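Local atomic coordinates of protease Do-like 8, chloroplastic (Arabidopsis thaliana, PDB entry 4IC6), a protein that probably works as a serine endopeptidase of the chloroplast thylakoid, a member of the Deg/HtrA family that joins a trypsin-like protease to a PDZ domain. Residues A[159-162]-A[166-169]; A[286-291]-A[354-359]. The protein carries 1 engineered substitution. All blocks are in the same frame, centred on the assembly; numbering follows the deposited sequence.

Contact 1 (A[159-162]-A[166-169])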
ATOM      1  N   ILE A 159       1.120  18.875 -24.675  1.00 29.29           N
ATOM      2  CA  ILE A 159       1.660  20.118 -24.133  1.00 28.05           C
ATOM      3  C   ILE A 159       0.825  20.519 -22.917  1.00 30.55           C
ATOM      4  O   ILE A 159      -0.394  20.350 -22.905  1.00 31.20           O
ATOM      5  CB  ILE A 159       1.674  21.241 -25.210  1.00 30.68           C
ATOM      6  CG1 ILE A 159       2.473  20.783 -26.435  1.00 32.89           C
ATOM      7  CG2 ILE A 159       2.222  22.551 -24.652  1.00 28.45           C
ATOM      8  CD1 ILE A 159       2.702  21.851 -27.491  1.00 37.15           C
ATOM      9  N   GLY A 160       1.494  21.023 -21.885  1.00 30.67           N
ATOM     10  CA  GLY A 160       0.817  21.554 -20.717  1.00 26.03           C
ATOM     11  C   GLY A 160       1.352  22.911 -20.304  1.00 31.00           C
ATOM     12  O   GLY A 160       2.450  23.312 -20.680  1.00 33.09           O
ATOM     13  N   ASN A 161       0.555  23.632 -19.530  1.00 32.84           N
ATOM     14  CA  ASN A 161       1.000  24.858 -18.883  1.00 33.56           C
ATOM     15  C   ASN A 161       0.399  24.754 -17.495  1.00 34.85           C
ATOM     16  O   ASN A 161      -0.629  25.365 -17.207  1.00 37.80           O
ATOM     17  CB  ASN A 161       0.472  26.066 -19.653  1.00 36.34           C
ATOM     18  CG  ASN A 161       0.794  27.395 -18.983  1.00 40.47           C
ATOM     19  OD1 ASN A 161       1.445  27.455 -17.928  1.00 38.31           O
ATOM     20  ND2 ASN A 161       0.338  28.480 -19.606  1.00 44.77           N
ATOM     21  N   PRO A 162       1.002  23.911 -16.646  1.00 35.42           N
ATOM     22  CA  PRO A 162       0.317  23.495 -15.416  1.00 35.64           C
ATOM     23  C   PRO A 162       0.350  24.527 -14.293  1.00 38.72           C
ATOM     24  O   PRO A 162      -0.542  24.494 -13.442  1.00 38.90           O
ATOM     25  CB  PRO A 162       1.082  22.238 -14.994  1.00 36.71           C
ATOM     26  CG  PRO A 162       2.482  22.430 -15.595  1.00 38.09           C
ATOM     27  CD  PRO A 162       2.234  23.133 -16.904  1.00 39.25           C
ATOM     28  N   ASP A 166       5.551  28.334 -17.084  1.00 37.04           N
ATOM     29  CA  ASP A 166       6.288  27.747 -18.196  1.00 38.43           C
ATOM     30  C   ASP A 166       5.403  26.753 -18.935  1.00 40.58           C
ATOM     31  O   ASP A 166       4.188  26.738 -18.738  1.00 42.19           O
ATOM     32  CB  ASP A 166       7.549  27.049 -17.694  1.00 43.05           C
ATOM     33  CG  ASP A 166       7.240  25.809 -16.874  1.00 42.77           C
ATOM     34  OD1 ASP A 166       6.046  25.419 -16.808  1.00 37.25           O
ATOM     35  OD2 ASP A 166       8.192  25.215 -16.307  1.00 40.84           O
ATOM     36  N   HIS A 167       6.009  25.912 -19.774  1.00 37.19           N
ATOM     37  CA  HIS A 167       5.260  24.860 -20.453  1.00 36.15           C
ATOM     38  C   HIS A 167       5.988  23.524 -20.382  1.00 35.90           C
ATOM     39  O   HIS A 167       7.207  23.478 -20.177  1.00 35.55           O
ATOM     40  CB  HIS A 167       4.977  25.241 -21.913  1.00 36.38           C
ATOM     41  CG  HIS A 167       3.915  26.284 -22.067  1.00 41.63           C
ATOM     42  ND1 HIS A 167       4.121  27.613 -21.751  1.00 44.57           N
ATOM     43  CD2 HIS A 167       2.633  26.191 -22.488  1.00 38.20           C
ATOM     44  CE1 HIS A 167       3.012  28.294 -21.978  1.00 43.37           C
ATOM     45  NE2 HIS A 167       2.094  27.456 -22.426  1.00 41.15           N
ATOM     46  N   THR A 168       5.234  22.443 -20.567  1.00 33.00           N
ATOM     47  CA  THR A 168       5.776  21.087 -20.505  1.00 31.46           C
ATOM     48  C   THR A 168       5.510  20.374 -21.802  1.00 29.44           C
ATOM     49  O   THR A 168       4.573  20.714 -22.510  1.00 28.24           O
ATOM     50  CB  THR A 168       5.095  20.255 -19.401  1.00 29.76           C
ATOM     51  OG1 THR A 168       3.696  20.134 -19.693  1.00 31.04           O
ATOM     52  CG2 THR A 168       5.236  20.938 -18.049  1.00 34.52           C
ATOM     53  N   LEU A 169       6.298  19.348 -22.100  1.00 27.21           N
ATOM     54  CA  LEU A 169       6.039  18.561 -23.301  1.00 29.24           C
ATOM     55  C   LEU A 169       6.300  17.105 -23.006  1.00 30.98           C
ATOM     56  O   LEU A 169       7.259  16.776 -22.310  1.00 31.11           O
ATOM     57  CB  LEU A 169       6.993  18.986 -24.409  1.00 30.23           C
ATOM     58  CG  LEU A 169       6.995  18.135 -25.681  1.00 30.58           C
ATOM     59  CD1 LEU A 169       5.655  18.277 -26.368  1.00 30.73           C
ATOM     60  CD2 LEU A 169       8.111  18.592 -26.597  1.00 26.95           C
TER

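Contact 2 (A[286-291]-A[354-359])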
ATOM      1  N   LYS A 286     -38.629  -0.892 -14.419  1.00 71.40           N
ATOM      2  CA  LYS A 286     -39.660  -0.019 -14.990  1.00 76.62           C
ATOM      3  C   LYS A 286     -39.104   1.226 -15.692  1.00 75.31           C
ATOM      4  O   LYS A 286     -39.486   2.361 -15.389  1.00 76.43           O
ATOM      5  CB  LYS A 286     -40.718   0.361 -13.947  1.00 82.32           C
ATOM      6  CG  LYS A 286     -40.171   0.995 -12.687  1.00 84.64           C
ATOM      7  CD  LYS A 286     -40.593   0.195 -11.466  1.00 88.19           C
ATOM      8  CE  LYS A 286     -42.035  -0.268 -11.593  1.00 91.69           C
ATOM      9  NZ  LYS A 286     -42.524  -0.929 -10.351  1.00 94.07           N
ATOM     10  N   SER A 287     -38.205   0.986 -16.641  1.00 68.39           N
ATOM     11  CA  SER A 287     -37.655   2.020 -17.508  1.00 62.69           C
ATOM     12  C   SER A 287     -38.351   1.926 -18.863  1.00 58.47           C
ATOM     13  O   SER A 287     -39.078   0.966 -19.124  1.00 57.15           O
ATOM     14  CB  SER A 287     -36.163   1.770 -17.702  1.00 61.34           C
ATOM     15  OG  SER A 287     -35.965   0.491 -18.280  1.00 58.90           O
ATOM     16  N   LEU A 288     -38.122   2.908 -19.729  1.00 54.45           N
ATOM     17  CA  LEU A 288     -38.590   2.805 -21.106  1.00 50.32           C
ATOM     18  C   LEU A 288     -38.041   1.514 -21.751  1.00 48.27           C
ATOM     19  O   LEU A 288     -38.760   0.811 -22.457  1.00 49.09           O
ATOM     20  CB  LEU A 288     -38.154   4.035 -21.908  1.00 50.27           C
ATOM     21  CG  LEU A 288     -39.176   5.159 -22.176  1.00 50.27           C
ATOM     22  CD1 LEU A 288     -40.233   5.239 -21.098  1.00 51.77           C
ATOM     23  CD2 LEU A 288     -38.459   6.475 -22.373  1.00 48.71           C
ATOM     24  N   ALA A 289     -36.769   1.218 -21.495  1.00 46.58           N
ATOM     25  CA  ALA A 289     -36.138   0.012 -22.029  1.00 47.83           C
ATOM     26  C   ALA A 289     -36.890  -1.237 -21.595  1.00 52.19           C
ATOM     27  O   ALA A 289     -37.239  -2.074 -22.427  1.00 56.79           O
ATOM     28  CB  ALA A 289     -34.670  -0.070 -21.608  1.00 43.77           C
ATOM     29  N   GLU A 290     -37.152  -1.356 -20.295  1.00 52.44           N
ATOM     30  CA  GLU A 290     -37.931  -2.489 -19.789  1.00 57.28           C
ATOM     31  C   GLU A 290     -39.307  -2.603 -20.445  1.00 60.95           C
ATOM     32  O   GLU A 290     -39.673  -3.664 -20.949  1.00 59.45           O
ATOM     33  CB  GLU A 290     -38.080  -2.412 -18.268  1.00 60.55           C
ATOM     34  CG  GLU A 290     -38.905  -3.551 -17.669  1.00 67.61           C
ATOM     35  CD  GLU A 290     -39.006  -3.451 -16.158  1.00 72.65           C
ATOM     36  OE1 GLU A 290     -37.984  -3.679 -15.470  1.00 71.88           O
ATOM     37  OE2 GLU A 290     -40.106  -3.134 -15.659  1.00 78.17           O
ATOM     38  N   LYS A 291     -40.065  -1.509 -20.441  1.00 60.47           N
ATOM     39  CA  LYS A 291     -41.405  -1.523 -21.012  1.00 62.53           C
ATOM     40  C   LYS A 291     -41.367  -1.876 -22.496  1.00 59.19           C
ATOM     41  O   LYS A 291     -42.294  -2.495 -23.018  1.00 63.94           O
ATOM     42  CB  LYS A 291     -42.113  -0.177 -20.781  1.00 66.86           C
ATOM     43  CG  LYS A 291     -42.124   0.264 -19.318  1.00 70.45           C
ATOM     44  CD  LYS A 291     -42.955   1.524 -19.112  1.00 76.57           C
ATOM     45  CE  LYS A 291     -42.536   2.258 -17.842  1.00 79.66           C
ATOM     46  NZ  LYS A 291     -41.113   2.716 -17.919  1.00 78.13           N
ATOM     47  N   SER A 354     -39.022   5.063 -27.526  1.00 57.23           N
ATOM     48  CA  SER A 354     -38.882   6.500 -27.608  1.00 47.97           C
ATOM     49  C   SER A 354     -37.615   6.883 -26.861  1.00 46.34           C
ATOM     50  O   SER A 354     -37.333   6.336 -25.795  1.00 46.08           O
ATOM     51  CB  SER A 354     -40.093   7.182 -26.980  1.00 49.92           C
ATOM     52  OG  SER A 354     -41.236   7.041 -27.802  1.00 51.49           O
ATOM     53  N   LEU A 355     -36.852   7.812 -27.431  1.00 45.33           N
ATOM     54  CA  LEU A 355     -35.683   8.358 -26.759  1.00 43.95           C
ATOM     55  C   LEU A 355     -36.141   9.429 -25.777  1.00 44.95           C
ATOM     56  O   LEU A 355     -37.112  10.130 -26.026  1.00 46.38           O
ATOM     57  CB  LEU A 355     -34.711   8.957 -27.770  1.00 42.65           C
ATOM     58  CG  LEU A 355     -34.259   7.957 -28.845  1.00 45.59           C
ATOM     59  CD1 LEU A 355     -33.164   8.588 -29.699  1.00 44.25           C
ATOM     60  CD2 LEU A 355     -33.742   6.697 -28.199  1.00 43.78           C
ATOM     61  N   GLU A 356     -35.442   9.537 -24.655  1.00 44.30           N
ATOM     62  CA  GLU A 356     -35.748  10.554 -23.655  1.00 47.98           C
ATOM     63  C   GLU A 356     -34.413  11.128 -23.262  1.00 43.74           C
ATOM     64  O   GLU A 356     -33.372  10.638 -23.714  1.00 42.14           O
ATOM     65  CB  GLU A 356     -36.419   9.935 -22.437  1.00 47.17           C
ATOM     66  CG  GLU A 356     -35.556   8.883 -21.718  1.00 45.26           C
ATOM     67  CD  GLU A 356     -36.282   8.302 -20.517  1.00 53.53           C
ATOM     68  OE1 GLU A 356     -37.327   8.873 -20.149  1.00 53.85           O
ATOM     69  OE2 GLU A 356     -35.823   7.289 -19.955  1.00 50.29           O
ATOM     70  N   GLU A 357     -34.421  12.166 -22.440  1.00 44.31           N
ATOM     71  CA  GLU A 357     -33.157  12.792 -22.070  1.00 51.89           C
ATOM     72  C   GLU A 357     -32.243  11.784 -21.399  1.00 58.17           C
ATOM     73  O   GLU A 357     -32.605  11.183 -20.380  1.00 61.26           O
ATOM     74  CB  GLU A 357     -33.346  14.008 -21.164  1.00 49.27           C
ATOM     75  CG  GLU A 357     -32.016  14.585 -20.705  1.00 50.61           C
ATOM     76  CD  GLU A 357     -32.148  15.972 -20.115  1.00 58.18           C
ATOM     77  OE1 GLU A 357     -33.291  16.442 -19.941  1.00 60.66           O
ATOM     78  OE2 GLU A 357     -31.100  16.601 -19.836  1.00 60.86           O
ATOM     79  N   LYS A 358     -31.069  11.596 -21.996  1.00 60.25           N
ATOM     80  CA  LYS A 358     -30.048  10.689 -21.486  1.00 67.47           C
ATOM     81  C   LYS A 358     -29.324  11.378 -20.340  1.00 74.28           C
ATOM     82  O   LYS A 358     -28.396  12.161 -20.552  1.00 75.08           O
ATOM     83  CB  LYS A 358     -29.074  10.309 -22.605  1.00 67.98           C
ATOM     84  CG  LYS A 358     -27.833   9.513 -22.168  1.00 69.41           C
ATOM     85  CD  LYS A 358     -28.186   8.396 -21.195  1.00 71.05           C
ATOM     86  CE  LYS A 358     -27.062   7.380 -21.078  1.00 68.66           C
ATOM     87  NZ  LYS A 358     -27.267   6.262 -22.033  1.00 69.57           N
ATOM     88  N   SER A 359     -29.768  11.083 -19.124  1.00 79.25           N
ATOM     89  CA  SER A 359     -29.273  11.761 -17.931  1.00 80.84           C
ATOM     90  C   SER A 359     -28.217  10.931 -17.202  1.00 80.91           C
ATOM     91  O   SER A 359     -27.182  11.455 -16.783  1.00 81.67           O
ATOM     92  CB  SER A 359     -30.442  12.069 -16.996  1.00 82.20           C
ATOM     93  OG  SER A 359     -31.275  10.934 -16.844  1.00 81.60           O
TER
HETATM   94  O   HOH W   1     -36.670   5.621 -18.231  1.00 46.45           O

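Contact 1 (A[159-162]-A[166-169])
G160 and T168 face each other as an antiparallel hydrogen-bonded pair. G160 N donates to T168 O at 3.2 Å, and T168 N donates to G160 O at 2.9 Å. CA-H...O contacts supplement the pair. I159 CA lies 3.4 Å from T168 O. H167 CA lies 3.2 Å from G160 O, at a more bent angle.

N161 and H167 make a CH-pi contact. N161 CB sits over one face of the H167 imidazole, 3.8 Å from the ring centroid. The amide and ring planes are 41° apart. V42 O accepts from both N161 ND2 and H167 NE2, and Q111 OE1 also accepts from N161 ND2.

The segments belong to the hairpin of strands 155-160 and 168-176, which opens the second six-stranded barrel of the trypsin-like fold. P162 lies about 8 Å, side chain to side chain, from A204, the engineered alanine at the predicted charge-relay serine position.

Between the segments, apolar contacts are few. I159 CG1 meets L169 CD1 at 4.1 Å; both residues also pack on helix 26-39. In T168, chi1 of 62° turns CG2 to P162 CD, 3.9 Å away, and OG1 to its hydrogen bond with G202 O. D166 OD2 forms a salt bridge with R179 of the second subunit.

Contact 2 (A[286-291]-A[354-359])
L288 and E356 are brought together by unlike torsions. In E356, chi1 is 61°, which sets CG between the backbone N and the carbonyl carbon. Beyond CG the chain runs straight out and carries the carboxylate toward the start of helix 288-292. L288 has chi1 near -101°, away from the usual staggered positions. Its CB bond points toward segment 354-359.

The two side chains come from opposite directions. One methyl, L288 CD2, does the touching. It lies over the flat face of the E356 carboxylate, almost straight above CD at 3.4 Å, with E356 OE1 at 3.5 Å and E356 OE2 at 3.7 Å. The same methyl meets the backbone of strand 347-357, with L288 CD2 3.6 Å from S354 O.

No direct hydrogen bond crosses the contact. A water probably links the two sides, but the bridge is tentative. Its bond to E356 OE2 is unusually short at 2.5 Å, a doubtful length. Its bond from L288 N is weak, at 3.4 Å.

L288 N belongs to the first turn of the helix. S287 is the N-cap residue, and its OG accepts from E290 N at 3.0 Å with an N-H...O angle of 171°. S287 OG also bonds to P284 O. The contact joins the start of a short helix of the PDZ domain to the end of a long strand of its sheet. E356 pairs through its backbone with G258, and its side chain touches N260.

The join is small, burying 136 Å² in all, and lies at the surface. One leucine methyl makes most of the direct contact. The amino end of the helix may modestly favour a charged carboxylate, while the methyl over its face offers no polar partner.

Overall arrangement
Contact 1 is a buried contact in the protease domain, and contact 2 is a surface contact in the PDZ region. They share no helix or strand. Contact 1 joins neighbouring strands of one hairpin, with three residues between its segments. Contact 2 brings a helix start to a strand end, with 62 residues between its segments. Paired backbone bonds hold the first, and a second subunit meets it. In the second, a methyl over a carboxylate and, tentatively, a water join the two sides, and no other chain of the assembly touches its segments. The two centres are 43 Å apart, on opposite sides of the chain's centre, and the contacts do not touch.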